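Local coordinates for sugar ABC transporter, sugar-binding protein (Streptococcus pneumoniae, PDB 2HEU) that probably binds a sugar outside the cell and hands it to an ABC transporter for uptake, at residues A[63-67]-A[68-72]; A[146-149]-A[150-153]. All coordinates share one frame; numbering follows the deposited sequence.

Contact 1: residues A[63-67]-A[68-72]; sequences KTRVL and AGDVP
D70 N reaches back to R65 O (2.9 Å) as helix 58-67 ends in a Schellman motif, with G69 N bonded to V66 O and A68 N still making the last helical bond to T64 O. G69 carries the positive phi that turns the chain out of the helix, a backbone shape that glycine, having no CB, adopts at little cost. A68, small and at the surface, fits the tight turn: its CB lies against T64 O at 3.4 Å.

Beyond the turn, R65 and D70 close a salt bridge over the helix end. The arginine chain bends at chi3 (54°), bringing its guanidinium side-on to the carboxylate: NE meets D70 OD2 at 3.0 Å and NH2 meets D70 OD1 at 3.2 Å. The two planes are inclined by 37°, and both nitrogens come from above the carboxylate plane; the NH2 bond is the straighter one (162°). NE and NH2 also make weak bonds to D70 O, so one guanidinium ties down both the backbone and the side chain of the aspartate. R65 NH1 turns to E22 of strand 19-24 in a second salt bridge, linking the helix end to the sheet. The two carboxylates thus hold the guanidinium's orientation, D70 at NE and NH2 and E22 at NH1.

V66 CG2 and V71 CG2 come within 4.4 Å, a loose apolar contact; V66 also touches W87 of helix 82-89, and V71 touches V92. P72, whose ring offers a compact apolar surface and packs on F24 and E22, sets CG over one face of the guanidinium, offset toward its rim and 3.7 Å from R65 NH2.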
ATOM      1  N   LYS A  63     -13.242   2.983 -15.575  1.00 13.66           N
ATOM      2  CA  LYS A  63     -12.913   2.400 -16.856  1.00 14.76           C
ATOM      3  C   LYS A  63     -13.987   2.692 -17.868  1.00 15.11           C
ATOM      4  O   LYS A  63     -13.686   3.061 -19.035  1.00 17.45           O
ATOM      5  CB  LYS A  63     -12.665   0.915 -16.740  1.00 15.79           C
ATOM      6  CG  LYS A  63     -11.473   0.496 -15.928  1.00 17.43           C
ATOM      7  CD  LYS A  63     -11.345  -0.973 -15.760  1.00 20.46           C
ATOM      8  CE  LYS A  63     -10.290  -1.457 -14.806  1.00 23.94           C
ATOM      9  NZ  LYS A  63     -10.557  -2.920 -14.565  1.00 25.03           N
ATOM     10  N   THR A  64     -15.240   2.523 -17.511  1.00 15.89           N
ATOM     11  CA  THR A  64     -16.370   2.747 -18.437  1.00 17.29           C
ATOM     12  C   THR A  64     -16.350   4.179 -18.889  1.00 17.98           C
ATOM     13  O   THR A  64     -16.566   4.484 -20.086  1.00 18.95           O
ATOM     14  CB  THR A  64     -17.668   2.381 -17.779  1.00 18.41           C
ATOM     15  OG1 THR A  64     -17.668   0.957 -17.475  1.00 18.90           O
ATOM     16  CG2 THR A  64     -18.890   2.745 -18.643  1.00 19.99           C
ATOM     17  N   ARG A  65     -16.149   5.098 -17.935  1.00 16.05           N
ATOM     18  CA  ARG A  65     -16.232   6.522 -18.211  1.00 16.49           C
ATOM     19  C   ARG A  65     -15.058   6.941 -19.105  1.00 16.54           C
ATOM     20  O   ARG A  65     -15.256   7.731 -20.016  1.00 19.02           O
ATOM     21  CB  ARG A  65     -16.368   7.363 -16.943  1.00 17.19           C
ATOM     22  CG  ARG A  65     -17.678   7.142 -16.198  1.00 17.92           C
ATOM     23  CD  ARG A  65     -17.872   8.052 -15.063  1.00 18.47           C
ATOM     24  NE  ARG A  65     -17.755   9.461 -15.417  1.00 17.84           N
ATOM     25  CZ  ARG A  65     -17.634  10.434 -14.578  1.00 16.35           C
ATOM     26  NH1 ARG A  65     -17.773  10.206 -13.286  1.00 16.91           N
ATOM     27  NH2 ARG A  65     -17.473  11.673 -15.019  1.00 18.32           N
ATOM     28  N   VAL A  66     -13.857   6.436 -18.813  1.00 16.51           N
ATOM     29  CA  VAL A  66     -12.735   6.819 -19.637  1.00 16.78           C
ATOM     30  C   VAL A  66     -12.924   6.340 -21.055  1.00 18.54           C
ATOM     31  O   VAL A  66     -12.679   7.060 -22.035  1.00 21.85           O
ATOM     32  CB  VAL A  66     -11.383   6.289 -19.070  1.00 19.40           C
ATOM     33  CG1 VAL A  66     -10.242   6.461 -20.042  1.00 21.77           C
ATOM     34  CG2 VAL A  66     -11.116   6.978 -17.795  1.00 19.98           C
ATOM     35  N   LEU A  67     -13.235   5.082 -21.210  0.50 20.43           N
ATOM     36  CA  LEU A  67     -13.272   4.653 -22.563  0.50 21.08           C
ATOM     37  C   LEU A  67     -14.457   5.461 -23.286  0.50 22.43           C
ATOM     38  O   LEU A  67     -14.251   5.822 -24.480  0.50 23.68           O
ATOM     39  CB  LEU A  67     -13.273   3.112 -22.593  0.50 19.80           C
ATOM     40  CG  LEU A  67     -12.093   2.134 -22.155  0.50 23.15           C
ATOM     41  CD1 LEU A  67     -10.895   2.095 -23.149  0.50 18.87           C
ATOM     42  CD2 LEU A  67     -11.609   2.129 -20.601  0.50 22.92           C
ATOM     43  N   ALA A  68     -15.609   5.849 -22.609  1.00 22.47           N
ATOM     44  CA  ALA A  68     -16.626   6.733 -23.180  1.00 22.66           C
ATOM     45  C   ALA A  68     -16.284   8.176 -23.395  1.00 23.66           C
ATOM     46  O   ALA A  68     -17.152   8.929 -23.906  1.00 25.85           O
ATOM     47  CB  ALA A  68     -17.831   6.701 -22.321  1.00 24.16           C
ATOM     48  N   GLY A  69     -15.070   8.580 -23.012  1.00 21.83           N
ATOM     49  CA  GLY A  69     -14.671   9.950 -23.121  1.00 20.86           C
ATOM     50  C   GLY A  69     -15.343  10.880 -22.145  1.00 21.41           C
ATOM     51  O   GLY A  69     -15.555  12.023 -22.472  1.00 23.65           O
ATOM     52  N   ASP A  70     -15.666  10.427 -20.935  1.00 20.00           N
ATOM     53  CA  ASP A  70     -16.311  11.219 -19.891  1.00 18.80           C
ATOM     54  C   ASP A  70     -15.434  11.169 -18.656  1.00 17.60           C
ATOM     55  O   ASP A  70     -15.783  10.602 -17.636  1.00 21.85           O
ATOM     56  CB  ASP A  70     -17.641  10.601 -19.561  1.00 20.74           C
ATOM     57  CG  ASP A  70     -18.338  11.244 -18.434  1.00 23.45           C
ATOM     58  OD1 ASP A  70     -18.049  12.407 -18.067  1.00 29.84           O
ATOM     59  OD2 ASP A  70     -19.148  10.526 -17.803  1.00 27.81           O
ATOM     60  N   VAL A  71     -14.207  11.789 -18.775  1.00 16.88           N
ATOM     61  CA  VAL A  71     -13.174  11.729 -17.733  1.00 16.66           C
ATOM     62  C   VAL A  71     -13.440  12.778 -16.666  1.00 14.80           C
ATOM     63  O   VAL A  71     -13.597  13.964 -16.972  1.00 15.94           O
ATOM     64  CB  VAL A  71     -11.741  11.907 -18.332  1.00 17.62           C
ATOM     65  CG1 VAL A  71     -10.652  11.749 -17.252  1.00 16.63           C
ATOM     66  CG2 VAL A  71     -11.482  10.988 -19.486  1.00 19.94           C
ATOM     67  N   PRO A  72     -13.555  12.370 -15.354  1.00 14.54           N
ATOM     68  CA  PRO A  72     -13.730  13.387 -14.343  1.00 13.37           C
ATOM     69  C   PRO A  72     -12.595  14.399 -14.360  1.00 12.61           C
ATOM     70  O   PRO A  72     -11.451  14.097 -14.708  1.00 12.74           O
ATOM     71  CB  PRO A  72     -13.719  12.595 -13.068  1.00 13.00           C
ATOM     72  CG  PRO A  72     -14.098  11.223 -13.465  1.00 14.19           C
ATOM     73  CD  PRO A  72     -13.519  11.006 -14.798  1.00 14.58           C
TER

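Contact 2: residues A[146-149]-A[150-153]; sequences PETW and DEFE
The N-terminus of helix 149-161 is capped by T148, whose OG1 accepts the bond from E151 N (2.9 Å, N-H...O 163°). Threonine suits this N-cap because its short side chain can fold back onto an amide of the first turn: with chi1 at 64°, OG1 sits between the backbone N and the carbonyl carbon. The T148 carbonyl starts the helical ladder, taking F152 N nearly along its C=O axis, and W149 O continues it with E153 N.

E151 returns toward the loop. Its chain, extended beyond CG, slides past the threonine, CG lying 3.4 Å from T148 OG1, and delivers OE1 to E147 N at 2.9 Å. That N-H meets OE1 on the anti side of the carboxylate, 27° out of its plane. A glutamate is long enough to span this gap, and its negative charge probably suits the helix N-terminus. The E147 side chain has distorted geometry, so its place beside E151 and the water that would link the two carboxylates are doubtful.

Next to this bond P146 places CB 3.5 Å from F152 N, while its CG meets F152 CD1 at 3.9 Å. The buried phenylalanine ring goes on to I223, and the W149 indole packs on helix 212-222, its NE1 bonded to T187. D150 OD1 and E153 OE2 both form salt bridges with K219 NZ. The bond from E147 N to E151 resembles a capping box but is not one, because the donor lies one residue before the cap; what is typical here is the threonine N-cap, its OG1 accepting from the N3 amide.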
ATOM      1  N   PRO A 146      12.472  -7.813  15.928  1.00 11.79           N
ATOM      2  CA  PRO A 146      13.648  -8.472  15.256  1.00 11.81           C
ATOM      3  C   PRO A 146      14.217  -7.596  14.179  1.00 12.97           C
ATOM      4  O   PRO A 146      13.501  -6.930  13.484  1.00 13.40           O
ATOM      5  CB  PRO A 146      13.020  -9.729  14.697  1.00 10.61           C
ATOM      6  CG  PRO A 146      11.635  -9.279  14.320  1.00 10.30           C
ATOM      7  CD  PRO A 146      11.177  -8.297  15.375  1.00 10.78           C
ATOM      8  N   GLU A 147      15.525  -7.650  14.010  1.00 14.72           N
ATOM      9  CA  GLU A 147      16.254  -6.792  12.970  1.00 16.05           C
ATOM     10  C   GLU A 147      16.965  -7.522  11.988  1.00 13.28           C
ATOM     11  O   GLU A 147      17.591  -6.942  11.143  1.00 15.46           O
ATOM     12  CB  GLU A 147      17.309  -5.882  13.320  1.00 19.74           C
ATOM     13  CG  GLU A 147      17.594  -6.175  14.454  1.00 17.11           C
ATOM     14  CD  GLU A 147      17.231  -5.045  15.218  1.00 23.17           C
ATOM     15  OE1 GLU A 147      18.241  -4.385  15.708  1.00 26.77           O
ATOM     16  OE2 GLU A 147      16.257  -4.394  14.812  1.00 33.97           O
ATOM     17  N   THR A 148      16.801  -8.843  11.936  1.00 12.09           N
ATOM     18  CA  THR A 148      17.302  -9.690  10.880  1.00 11.19           C
ATOM     19  C   THR A 148      16.299 -10.890  10.693  1.00  9.55           C
ATOM     20  O   THR A 148      15.544 -11.206  11.577  1.00 10.23           O
ATOM     21  CB  THR A 148      18.667 -10.318  11.181  1.00 10.84           C
ATOM     22  OG1 THR A 148      18.548 -11.169  12.280  1.00 11.21           O
ATOM     23  CG2 THR A 148      19.744  -9.260  11.466  1.00 13.44           C
ATOM     24  N   TRP A 149      16.405 -11.545   9.556  1.00  9.87           N
ATOM     25  CA  TRP A 149      15.665 -12.770   9.317  1.00  9.58           C
ATOM     26  C   TRP A 149      15.906 -13.722  10.486  1.00  9.33           C
ATOM     27  O   TRP A 149      14.940 -14.360  10.991  1.00  9.59           O
ATOM     28  CB  TRP A 149      16.048 -13.465   8.058  1.00  9.86           C
ATOM     29  CG  TRP A 149      15.813 -12.732   6.758  1.00  9.59           C
ATOM     30  CD1 TRP A 149      14.910 -11.725   6.479  1.00  9.64           C
ATOM     31  CD2 TRP A 149      16.512 -12.967   5.545  1.00 10.39           C
ATOM     32  NE1 TRP A 149      14.988 -11.366   5.168  1.00  9.60           N
ATOM     33  CE2 TRP A 149      15.943 -12.143   4.553  1.00  9.66           C
ATOM     34  CE3 TRP A 149      17.515 -13.882   5.139  1.00 11.06           C
ATOM     35  CZ2 TRP A 149      16.381 -12.129   3.243  1.00 10.83           C
ATOM     36  CZ3 TRP A 149      17.963 -13.886   3.804  1.00 12.28           C
ATOM     37  CH2 TRP A 149      17.382 -13.039   2.899  1.00 11.61           C
ATOM     38  N   ASP A 150      17.169 -13.905  10.883  1.00  9.60           N
ATOM     39  CA  ASP A 150      17.449 -14.912  11.912  1.00  9.83           C
ATOM     40  C   ASP A 150      16.831 -14.475  13.228  1.00  9.81           C
ATOM     41  O   ASP A 150      16.353 -15.346  13.985  1.00 10.08           O
ATOM     42  CB  ASP A 150      18.977 -15.063  12.020  1.00 10.51           C
ATOM     43  CG  ASP A 150      19.585 -15.881  10.918  1.00 11.93           C
ATOM     44  OD1 ASP A 150      18.931 -16.310   9.999  1.00 13.04           O
ATOM     45  OD2 ASP A 150      20.828 -16.035  11.034  1.00 16.08           O
ATOM     46  N   GLU A 151      16.859 -13.208  13.559  1.00 10.22           N
ATOM     47  CA  GLU A 151      16.206 -12.774  14.805  1.00  9.65           C
ATOM     48  C   GLU A 151      14.715 -12.971  14.715  1.00  9.97           C
ATOM     49  O   GLU A 151      14.055 -13.265  15.727  1.00 10.08           O
ATOM     50  CB  GLU A 151      16.465 -11.339  15.129  1.00 10.75           C
ATOM     51  CG  GLU A 151      17.878 -11.020  15.595  1.00 12.21           C
ATOM     52  CD  GLU A 151      18.060  -9.654  16.100  1.00 15.80           C
ATOM     53  OE1 GLU A 151      17.232  -8.804  15.985  1.00 20.97           O
ATOM     54  OE2 GLU A 151      19.129  -9.344  16.731  1.00 19.26           O
ATOM     55  N   PHE A 152      14.106 -12.854  13.551  1.00  9.35           N
ATOM     56  CA  PHE A 152      12.630 -13.044  13.421  1.00  9.57           C
ATOM     57  C   PHE A 152      12.271 -14.519  13.668  1.00  8.90           C
ATOM     58  O   PHE A 152      11.336 -14.816  14.386  1.00  9.34           O
ATOM     59  CB  PHE A 152      12.237 -12.518  12.052  1.00  9.35           C
ATOM     60  CG  PHE A 152      10.717 -12.278  11.871  1.00  9.12           C
ATOM     61  CD1 PHE A 152       9.775 -12.378  12.856  1.00  9.18           C
ATOM     62  CD2 PHE A 152      10.327 -11.912  10.585  1.00  9.83           C
ATOM     63  CE1 PHE A 152       8.437 -12.081  12.574  1.00  9.69           C
ATOM     64  CE2 PHE A 152       9.001 -11.625  10.320  1.00 10.46           C
ATOM     65  CZ  PHE A 152       8.058 -11.706  11.326  1.00 10.33           C
ATOM     66  N   GLU A 153      13.069 -15.431  13.085  1.00  8.89           N
ATOM     67  CA  GLU A 153      12.883 -16.839  13.327  1.00  9.11           C
ATOM     68  C   GLU A 153      12.958 -17.092  14.853  1.00  9.26           C
ATOM     69  O   GLU A 153      12.106 -17.787  15.417  1.00  9.78           O
ATOM     70  CB  GLU A 153      14.036 -17.664  12.661  1.00 10.38           C
ATOM     71  CG  GLU A 153      14.012 -17.693  11.211  1.00  9.78           C
ATOM     72  CD  GLU A 153      15.260 -18.315  10.580  1.00 10.15           C
ATOM     73  OE1 GLU A 153      16.285 -18.457  11.307  1.00 12.13           O
ATOM     74  OE2 GLU A 153      15.219 -18.647   9.381  1.00 11.31           O
TER
HETATM   75  O   HOH W   1      19.872  -6.701  16.988  1.00 20.66           O

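How the contacts relate
Contact 1 comes first along the chain, at the C-terminal end of helix 58-67, and contact 2 later, at the N-terminal end of helix 149-161. Their centres are 48 Å apart and their nearest atoms about 33 Å, on opposite sides of the chain's centre, so neither touches the other. Residues 63-72 lead into strand 74-76 of the five-stranded mixed sheet, beside strand 19-24; residues 146-153 form the end of the loop after helix 135-141 and the first turn of helix 149-161, which packs against helix 212-222. The two contacts thus lie in well-separated parts of an elongated solute-binding protein, probably built, as its family generally is, from two lobes around a ligand cleft.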